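Local coordinates for protein Rho guanine nucleotide exchange factor 11 (Homo sapiens, PDB 5JHH) that probably activates RhoA-type small GTPases by promoting exchange of GDP for GTP through its catalytic DH domain and adjoining PH domain, at residues E62-I76 and V116-L130. Sequence-based numbering, arbitrary orientation.
Sequences ELARLFPNLPELIEI and VAAQFCSYQSIALEL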
ATOM      1  N   GLU A  62      15.855 -15.120  15.244  1.00 26.63           N
ATOM      2  CA  GLU A  62      15.669 -14.230  14.102  1.00 28.50           C
ATOM      3  C   GLU A  62      14.827 -14.872  13.035  1.00 24.63           C
ATOM      4  O   GLU A  62      13.981 -14.226  12.460  1.00 24.78           O
ATOM      5  CB  GLU A  62      16.988 -13.772  13.483  1.00 30.19           C
ATOM      6  CG  GLU A  62      17.682 -12.668  14.257  1.00 38.77           C
ATOM      7  CD  GLU A  62      19.122 -12.406  13.775  1.00 44.18           C
ATOM      8  OE1 GLU A  62      19.436 -12.628  12.558  1.00 37.31           O
ATOM      9  OE2 GLU A  62      19.937 -11.972  14.635  1.00 45.19           O
ATOM     10  N   LEU A  63      15.101 -16.122  12.724  1.00 22.00           N
ATOM     11  CA  LEU A  63      14.371 -16.793  11.690  1.00 22.57           C
ATOM     12  C   LEU A  63      12.848 -16.831  12.043  1.00 25.06           C
ATOM     13  O   LEU A  63      11.992 -16.626  11.178  1.00 23.72           O
ATOM     14  CB  LEU A  63      14.930 -18.190  11.510  1.00 22.68           C
ATOM     15  CG  LEU A  63      14.367 -18.996  10.363  1.00 23.08           C
ATOM     16  CD1 LEU A  63      14.612 -18.294   9.033  1.00 23.86           C
ATOM     17  CD2 LEU A  63      14.962 -20.374  10.392  1.00 23.83           C
ATOM     18  N   ALA A  64      12.514 -17.020  13.307  1.00 23.22           N
ATOM     19  CA  ALA A  64      11.107 -17.099  13.677  1.00 27.48           C
ATOM     20  C   ALA A  64      10.440 -15.764  13.446  1.00 30.42           C
ATOM     21  O   ALA A  64       9.247 -15.725  13.128  1.00 29.45           O
ATOM     22  CB  ALA A  64      10.903 -17.546  15.126  1.00 26.34           C
ATOM     23  N   ARG A  65      11.189 -14.670  13.553  1.00 28.57           N
ATOM     24  CA  ARG A  65      10.573 -13.374  13.323  1.00 27.56           C
ATOM     25  C   ARG A  65      10.349 -13.112  11.843  1.00 27.61           C
ATOM     26  O   ARG A  65       9.434 -12.389  11.467  1.00 27.04           O
ATOM     27  CB  ARG A  65      11.325 -12.230  14.039  1.00 29.55           C
ATOM     28  CG  ARG A  65      10.978 -12.250  15.541  1.00 34.82           C
ATOM     29  CD  ARG A  65      11.600 -11.135  16.366  1.00 38.94           C
ATOM     30  NE  ARG A  65      13.058 -11.203  16.337  1.00 43.35           N
ATOM     31  CZ  ARG A  65      13.844 -11.589  17.356  1.00 46.11           C
ATOM     32  NH1 ARG A  65      13.328 -11.936  18.529  1.00 48.73           N
ATOM     33  NH2 ARG A  65      15.169 -11.615  17.207  1.00 38.24           N
ATOM     34  N   LEU A  66      11.182 -13.699  11.004  1.00 26.59           N
ATOM     35  CA  LEU A  66      11.064 -13.527   9.570  1.00 26.23           C
ATOM     36  C   LEU A  66       9.975 -14.463   8.987  1.00 26.25           C
ATOM     37  O   LEU A  66       9.255 -14.076   8.128  1.00 24.91           O
ATOM     38  CB  LEU A  66      12.402 -13.811   8.928  1.00 25.32           C
ATOM     39  CG  LEU A  66      12.382 -13.904   7.413  1.00 25.09           C
ATOM     40  CD1 LEU A  66      12.049 -12.568   6.821  1.00 25.30           C
ATOM     41  CD2 LEU A  66      13.746 -14.359   6.914  1.00 25.22           C
ATOM     42  N   PHE A  67       9.915 -15.679   9.481  1.00 25.23           N
ATOM     43  CA  PHE A  67       8.967 -16.698   9.082  1.00 26.39           C
ATOM     44  C   PHE A  67       8.249 -17.245  10.325  1.00 26.62           C
ATOM     45  O   PHE A  67       8.536 -18.298  10.798  1.00 27.42           O
ATOM     46  CB  PHE A  67       9.640 -17.853   8.373  1.00 22.66           C
ATOM     47  CG  PHE A  67      10.165 -17.550   7.033  1.00 21.28           C
ATOM     48  CD1 PHE A  67       9.342 -17.375   5.982  1.00 21.30           C
ATOM     49  CD2 PHE A  67      11.506 -17.482   6.822  1.00 20.51           C
ATOM     50  CE1 PHE A  67       9.832 -17.135   4.752  1.00 20.29           C
ATOM     51  CE2 PHE A  67      12.009 -17.225   5.595  1.00 19.04           C
ATOM     52  CZ  PHE A  67      11.171 -17.051   4.554  1.00 21.35           C
ATOM     53  N   PRO A  68       7.248 -16.409  10.841  1.00 25.31           N
ATOM     54  CA  PRO A  68       6.649 -16.877  12.095  1.00 24.33           C
ATOM     55  C   PRO A  68       5.852 -18.157  12.085  1.00 27.56           C
ATOM     56  O   PRO A  68       5.905 -18.876  13.033  1.00 30.60           O
ATOM     57  CB  PRO A  68       5.706 -15.762  12.471  1.00 26.08           C
ATOM     58  CG  PRO A  68       6.273 -14.588  11.884  1.00 26.50           C
ATOM     59  CD  PRO A  68       6.614 -15.034  10.554  1.00 24.80           C
ATOM     60  N   ASN A  69       5.080 -18.400  11.044  1.00 26.40           N
ATOM     61  CA  ASN A  69       4.062 -19.404  11.056  1.00 24.67           C
ATOM     62  C   ASN A  69       3.746 -19.842   9.652  1.00 26.49           C
ATOM     63  O   ASN A  69       2.625 -19.942   9.265  1.00 25.43           O
ATOM     64  CB  ASN A  69       2.831 -18.815  11.706  1.00 25.33           C
ATOM     65  CG  ASN A  69       2.357 -17.577  10.999  1.00 28.56           C
ATOM     66  OD1 ASN A  69       3.036 -17.030  10.211  1.00 27.90           O
ATOM     67  ND2 ASN A  69       1.203 -17.151  11.311  1.00 27.97           N
ATOM     68  N   LEU A  70       4.784 -20.095   8.899  1.00 24.43           N
ATOM     69  CA  LEU A  70       4.676 -20.426   7.510  1.00 25.97           C
ATOM     70  C   LEU A  70       3.919 -21.713   7.235  1.00 28.39           C
ATOM     71  O   LEU A  70       3.096 -21.746   6.366  1.00 28.75           O
ATOM     72  CB  LEU A  70       6.050 -20.448   6.855  1.00 24.22           C
ATOM     73  CG  LEU A  70       6.117 -20.614   5.349  1.00 23.90           C
ATOM     74  CD1 LEU A  70       5.271 -19.633   4.626  1.00 21.47           C
ATOM     75  CD2 LEU A  70       7.511 -20.559   4.799  1.00 23.72           C
ATOM     76  N   PRO A  71       4.265 -22.804   8.054  1.00 27.67           N
ATOM     77  CA  PRO A  71       3.504 -24.018   7.759  1.00 25.41           C
ATOM     78  C   PRO A  71       2.023 -23.886   7.995  1.00 26.36           C
ATOM     79  O   PRO A  71       1.278 -24.514   7.321  1.00 25.68           O
ATOM     80  CB  PRO A  71       4.080 -25.055   8.696  1.00 25.23           C
ATOM     81  CG  PRO A  71       5.415 -24.608   8.987  1.00 26.25           C
ATOM     82  CD  PRO A  71       5.261 -23.175   9.164  1.00 25.14           C
ATOM     83  N   GLU A  72       1.635 -23.059   8.939  1.00 25.59           N
ATOM     84  CA  GLU A  72       0.234 -22.801   9.254  1.00 29.44           C
ATOM     85  C   GLU A  72      -0.393 -22.014   8.129  1.00 26.15           C
ATOM     86  O   GLU A  72      -1.534 -22.260   7.738  1.00 26.26           O
ATOM     87  CB  GLU A  72       0.109 -22.004  10.549  1.00 33.71           C
ATOM     88  CG  GLU A  72       0.397 -22.804  11.813  1.00 42.06           C
ATOM     89  CD  GLU A  72       1.878 -22.939  12.243  1.00 48.75           C
ATOM     90  OE1 GLU A  72       2.878 -22.553  11.557  1.00 44.12           O
ATOM     91  OE2 GLU A  72       2.041 -23.493  13.351  1.00 61.90           O
ATOM     92  N   LEU A  73       0.362 -21.042   7.638  1.00 23.11           N
ATOM     93  CA  LEU A  73      -0.067 -20.214   6.530  1.00 26.51           C
ATOM     94  C   LEU A  73      -0.315 -21.038   5.291  1.00 23.31           C
ATOM     95  O   LEU A  73      -1.359 -20.940   4.678  1.00 26.50           O
ATOM     96  CB  LEU A  73       0.951 -19.129   6.234  1.00 25.08           C
ATOM     97  CG  LEU A  73       0.492 -18.063   5.263  1.00 24.23           C
ATOM     98  CD1 LEU A  73      -0.713 -17.327   5.803  1.00 23.03           C
ATOM     99  CD2 LEU A  73       1.635 -17.072   5.095  1.00 28.14           C
ATOM    100  N   ILE A  74       0.583 -21.956   5.025  1.00 22.95           N
ATOM    101  CA  ILE A  74       0.447 -22.828   3.887  1.00 24.91           C
ATOM    102  C   ILE A  74      -0.800 -23.709   3.997  1.00 27.18           C
ATOM    103  O   ILE A  74      -1.537 -23.875   3.008  1.00 25.74           O
ATOM    104  CB  ILE A  74       1.704 -23.681   3.750  1.00 25.89           C
ATOM    105  CG1 ILE A  74       2.828 -22.823   3.148  1.00 27.32           C
ATOM    106  CG2 ILE A  74       1.438 -24.961   2.991  1.00 22.70           C
ATOM    107  CD1 ILE A  74       4.188 -23.534   3.099  1.00 27.64           C
ATOM    108  N   GLU A  75      -1.041 -24.267   5.176  1.00 27.00           N
ATOM    109  CA  GLU A  75      -2.232 -25.079   5.388  1.00 29.08           C
ATOM    110  C   GLU A  75      -3.587 -24.294   5.310  1.00 28.22           C
ATOM    111  O   GLU A  75      -4.561 -24.776   4.768  1.00 27.15           O
ATOM    112  CB  GLU A  75      -2.080 -25.824   6.699  1.00 33.93           C
ATOM    113  CG  GLU A  75      -3.170 -26.861   6.992  1.00 42.30           C
ATOM    114  CD  GLU A  75      -3.486 -27.771   5.812  1.00 44.61           C
ATOM    115  OE1 GLU A  75      -2.586 -28.063   4.980  1.00 47.48           O
ATOM    116  OE2 GLU A  75      -4.668 -28.151   5.711  1.00 53.38           O
ATOM    117  N   ILE A  76      -3.628 -23.060   5.776  1.00 25.41           N
ATOM    118  CA  ILE A  76      -4.760 -22.202   5.505  1.00 24.13           C
ATOM    119  C   ILE A  76      -5.128 -22.262   4.028  1.00 25.73           C
ATOM    120  O   ILE A  76      -6.319 -22.365   3.666  1.00 24.15           O
ATOM    121  CB  ILE A  76      -4.443 -20.711   5.749  1.00 27.24           C
ATOM    122  CG1 ILE A  76      -4.273 -20.363   7.221  1.00 25.56           C
ATOM    123  CG2 ILE A  76      -5.473 -19.787   5.112  1.00 30.58           C
ATOM    124  CD1 ILE A  76      -5.445 -20.631   8.058  1.00 27.20           C
ATOM    125  N   VAL A 116      -3.545 -15.660  11.552  1.00 19.26           N
ATOM    126  CA  VAL A 116      -2.378 -16.247  10.926  1.00 20.38           C
ATOM    127  C   VAL A 116      -1.770 -15.261   9.941  1.00 19.65           C
ATOM    128  O   VAL A 116      -0.603 -15.006  10.015  1.00 19.31           O
ATOM    129  CB  VAL A 116      -2.741 -17.569  10.267  1.00 22.13           C
ATOM    130  CG1 VAL A 116      -1.557 -18.130   9.526  1.00 24.41           C
ATOM    131  CG2 VAL A 116      -3.174 -18.565  11.357  1.00 21.52           C
ATOM    132  N   ALA A 117      -2.574 -14.616   9.109  1.00 17.14           N
ATOM    133  CA  ALA A 117      -2.004 -13.659   8.168  1.00 18.19           C
ATOM    134  C   ALA A 117      -1.385 -12.482   8.881  1.00 20.67           C
ATOM    135  O   ALA A 117      -0.338 -11.969   8.471  1.00 19.35           O
ATOM    136  CB  ALA A 117      -3.041 -13.175   7.177  1.00 19.64           C
ATOM    137  N   ALA A 118      -1.979 -12.068   9.984  1.00 21.87           N
ATOM    138  CA  ALA A 118      -1.461 -10.898  10.682  1.00 24.61           C
ATOM    139  C   ALA A 118      -0.138 -11.211  11.357  1.00 22.62           C
ATOM    140  O   ALA A 118       0.784 -10.434  11.281  1.00 25.73           O
ATOM    141  CB  ALA A 118      -2.472 -10.383  11.726  1.00 26.57           C
ATOM    142  N   GLN A 119      -0.058 -12.352  12.019  1.00 24.40           N
ATOM    143  CA  GLN A 119       1.182 -12.785  12.633  1.00 26.55           C
ATOM    144  C   GLN A 119       2.272 -12.902  11.553  1.00 25.01           C
ATOM    145  O   GLN A 119       3.361 -12.403  11.730  1.00 25.43           O
ATOM    146  CB  GLN A 119       0.998 -14.095  13.421  1.00 28.03           C
ATOM    147  CG  GLN A 119       2.162 -14.388  14.359  1.00 37.79           C
ATOM    148  CD  GLN A 119       2.280 -15.842  14.845  1.00 46.35           C
ATOM    149  OE1 GLN A 119       3.336 -16.225  15.356  1.00 50.49           O
ATOM    150  NE2 GLN A 119       1.202 -16.645  14.716  1.00 46.38           N
ATOM    151  N   PHE A 120       1.969 -13.491  10.403  1.00 23.89           N
ATOM    152  CA  PHE A 120       2.979 -13.574   9.348  1.00 23.44           C
ATOM    153  C   PHE A 120       3.463 -12.206   8.839  1.00 24.31           C
ATOM    154  O   PHE A 120       4.640 -12.064   8.562  1.00 24.84           O
ATOM    155  CB  PHE A 120       2.479 -14.415   8.188  1.00 23.65           C
ATOM    156  CG  PHE A 120       3.522 -14.692   7.128  1.00 24.47           C
ATOM    157  CD1 PHE A 120       4.417 -15.717   7.279  1.00 23.71           C
ATOM    158  CD2 PHE A 120       3.532 -13.972   5.947  1.00 22.87           C
ATOM    159  CE1 PHE A 120       5.335 -15.993   6.294  1.00 25.16           C
ATOM    160  CE2 PHE A 120       4.447 -14.249   4.956  1.00 24.18           C
ATOM    161  CZ  PHE A 120       5.351 -15.261   5.125  1.00 22.47           C
ATOM    162  N   CYS A 121       2.603 -11.206   8.747  1.00 20.72           N
ATOM    163  CA  CYS A 121       2.958  -9.972   8.081  1.00 21.42           C
ATOM    164  C   CYS A 121       3.368  -8.846   8.994  1.00 21.18           C
ATOM    165  O   CYS A 121       4.010  -7.910   8.539  1.00 19.70           O
ATOM    166  CB  CYS A 121       1.745  -9.402   7.299  1.00 23.92           C
ATOM    167  SG  CYS A 121       1.169 -10.506   5.999  1.00 30.89           S
ATOM    168  N   SER A 122       2.831  -8.804  10.197  1.00 19.06           N
ATOM    169  CA  SER A 122       2.941  -7.586  10.988  1.00 21.20           C
ATOM    170  C   SER A 122       4.349  -7.041  11.139  1.00 20.82           C
ATOM    171  O   SER A 122       4.560  -5.811  11.163  1.00 21.29           O
ATOM    172  CB  SER A 122       2.331  -7.778  12.397  1.00 21.35           C
ATOM    173  OG  SER A 122       2.912  -8.900  13.012  1.00 23.69           O
ATOM    174  N   TYR A 123       5.301  -7.943  11.296  1.00 22.89           N
ATOM    175  CA  TYR A 123       6.673  -7.578  11.647  1.00 24.19           C
ATOM    176  C   TYR A 123       7.580  -7.578  10.405  1.00 23.74           C
ATOM    177  O   TYR A 123       8.780  -7.376  10.483  1.00 24.17           O
ATOM    178  CB  TYR A 123       7.215  -8.580  12.686  1.00 27.43           C
ATOM    179  CG  TYR A 123       8.566  -8.203  13.324  1.00 27.93           C
ATOM    180  CD1 TYR A 123       8.651  -7.235  14.336  1.00 27.82           C
ATOM    181  CD2 TYR A 123       9.726  -8.816  12.922  1.00 28.83           C
ATOM    182  CE1 TYR A 123       9.861  -6.909  14.939  1.00 30.47           C
ATOM    183  CE2 TYR A 123      10.952  -8.515  13.527  1.00 35.39           C
ATOM    184  CZ  TYR A 123      11.016  -7.567  14.537  1.00 35.37           C
ATOM    185  OH  TYR A 123      12.250  -7.272  15.063  1.00 36.35           O
ATOM    186  N   GLN A 124       6.989  -7.754   9.243  1.00 24.71           N
ATOM    187  CA  GLN A 124       7.759  -8.141   8.075  1.00 24.11           C
ATOM    188  C   GLN A 124       8.684  -7.036   7.607  1.00 22.14           C
ATOM    189  O   GLN A 124       9.755  -7.301   7.162  1.00 23.24           O
ATOM    190  CB  GLN A 124       6.804  -8.558   6.969  1.00 26.25           C
ATOM    191  CG  GLN A 124       7.440  -9.354   5.850  1.00 30.79           C
ATOM    192  CD  GLN A 124       6.428  -9.809   4.816  1.00 27.38           C
ATOM    193  OE1 GLN A 124       6.079  -9.057   3.921  1.00 25.60           O
ATOM    194  NE2 GLN A 124       5.953 -11.061   4.942  1.00 28.06           N
ATOM    195  N   SER A 125       8.292  -5.788   7.717  1.00 22.82           N
ATOM    196  CA  SER A 125       9.140  -4.705   7.200  1.00 23.74           C
ATOM    197  C   SER A 125      10.441  -4.605   7.978  1.00 23.52           C
ATOM    198  O   SER A 125      11.533  -4.372   7.419  1.00 22.79           O
ATOM    199  CB  SER A 125       8.383  -3.387   7.276  1.00 26.44           C
ATOM    200  OG  SER A 125       8.012  -3.080   8.614  1.00 29.74           O
ATOM    201  N   ILE A 126      10.331  -4.887   9.258  1.00 23.46           N
ATOM    202  CA  ILE A 126      11.462  -4.860  10.156  1.00 23.40           C
ATOM    203  C   ILE A 126      12.382  -6.052   9.924  1.00 24.72           C
ATOM    204  O   ILE A 126      13.587  -5.899   9.776  1.00 26.02           O
ATOM    205  CB  ILE A 126      10.970  -4.805  11.595  1.00 24.05           C
ATOM    206  CG1 ILE A 126      10.199  -3.505  11.801  1.00 26.12           C
ATOM    207  CG2 ILE A 126      12.139  -4.810  12.554  1.00 26.58           C
ATOM    208  CD1 ILE A 126       9.090  -3.589  12.816  1.00 26.07           C
ATOM    209  N   ALA A 127      11.817  -7.234   9.774  1.00 24.51           N
ATOM    210  CA  ALA A 127      12.645  -8.400   9.498  1.00 23.54           C
ATOM    211  C   ALA A 127      13.402  -8.266   8.179  1.00 25.05           C
ATOM    212  O   ALA A 127      14.558  -8.722   8.056  1.00 22.96           O
ATOM    213  CB  ALA A 127      11.807  -9.655   9.460  1.00 23.91           C
ATOM    214  N   LEU A 128      12.757  -7.676   7.187  1.00 22.02           N
ATOM    215  CA  LEU A 128      13.417  -7.507   5.908  1.00 21.73           C
ATOM    216  C   LEU A 128      14.542  -6.494   5.939  1.00 20.90           C
ATOM    217  O   LEU A 128      15.476  -6.657   5.219  1.00 21.26           O
ATOM    218  CB  LEU A 128      12.420  -7.064   4.860  1.00 20.31           C
ATOM    219  CG  LEU A 128      11.476  -8.154   4.412  1.00 23.02           C
ATOM    220  CD1 LEU A 128      10.429  -7.588   3.448  1.00 23.50           C
ATOM    221  CD2 LEU A 128      12.241  -9.310   3.764  1.00 24.47           C
ATOM    222  N   GLU A 129      14.402  -5.416   6.694  1.00 23.49           N
ATOM    223  CA  GLU A 129      15.506  -4.503   6.943  1.00 26.99           C
ATOM    224  C   GLU A 129      16.679  -5.203   7.651  1.00 27.36           C
ATOM    225  O   GLU A 129      17.831  -5.017   7.295  1.00 26.73           O
ATOM    226  CB  GLU A 129      15.045  -3.312   7.788  1.00 33.86           C
ATOM    227  CG  GLU A 129      14.872  -2.021   6.986  1.00 48.44           C
ATOM    228  CD  GLU A 129      16.183  -1.520   6.337  1.00 53.56           C
ATOM    229  OE1 GLU A 129      17.288  -1.706   6.914  1.00 54.63           O
ATOM    230  OE2 GLU A 129      16.109  -0.909   5.251  1.00 55.18           O
ATOM    231  N   LEU A 130      16.384  -6.029   8.634  1.00 26.64           N
ATOM    232  CA  LEU A 130      17.428  -6.870   9.224  1.00 31.04           C
ATOM    233  C   LEU A 130      18.131  -7.758   8.173  1.00 29.76           C
ATOM    234  O   LEU A 130      19.356  -7.859   8.177  1.00 27.69           O
ATOM    235  CB  LEU A 130      16.858  -7.727  10.349  1.00 31.33           C
ATOM    236  CG  LEU A 130      17.716  -8.634  11.267  1.00 45.48           C
ATOM    237  CD1 LEU A 130      17.620 -10.139  10.955  1.00 50.79           C
ATOM    238  CD2 LEU A 130      19.194  -8.209  11.377  1.00 53.20           C
TER
HETATM  239  O   HOH W   1       7.130 -12.320   7.289  1.00 22.80           O
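F120 is sandwiched between L73 and an ordered water. CD2 of L73 sits almost over the ring centre, 3.6 Å from the F120 centroid, as a CH-pi contact. The water lies over the opposite face. It donates to L66 O and F120 O and accepts from Q124 NE2, so it ties the two chain breaks together. CD1 of L70 reaches F120 CE1 at 4.0 Å, and P68 and F67 approach the same ring obliquely.

The N69 amide lies roughly parallel to the F120 ring plane, with OD1 at the ring edge, 3.4 Å from F120 CB. This oxygen is buried without a polar partner. N69 ND2 donates to V116 O at 3.1 Å, nearly in the plane of its own amide, with an N-H...O angle of 158°. V116 O also accepts the helical bond from F120 N, so two donors grip it. CG of N69 lies between the backbone N and the carbonyl carbon (chi1 57°), which turns the amide to helix 116-121; it makes no capping bond to helix 70-76. An alanine here is likely to cost V116 O its second donor and open a gap beside the F120 ring.

CG1 of V116 points at the first turns of helix 70-76, where it meets L73 CD1 at 3.9 Å and touches I76. Further along, Y123 lies against the aliphatic part of R65, and A127 CB meets L66 CD1 at 3.9 Å.

Each segment is two helices with a break between them, and the breaks face each other in the all-helical DH domain. Helices 70-76 and 116-121 run roughly antiparallel at 140°, their axes 9.8 Å apart. I163 of a loop covers L66, F67 and F120, helix 18-54 backs L63 and L70, and helix 189-227 packs on A118.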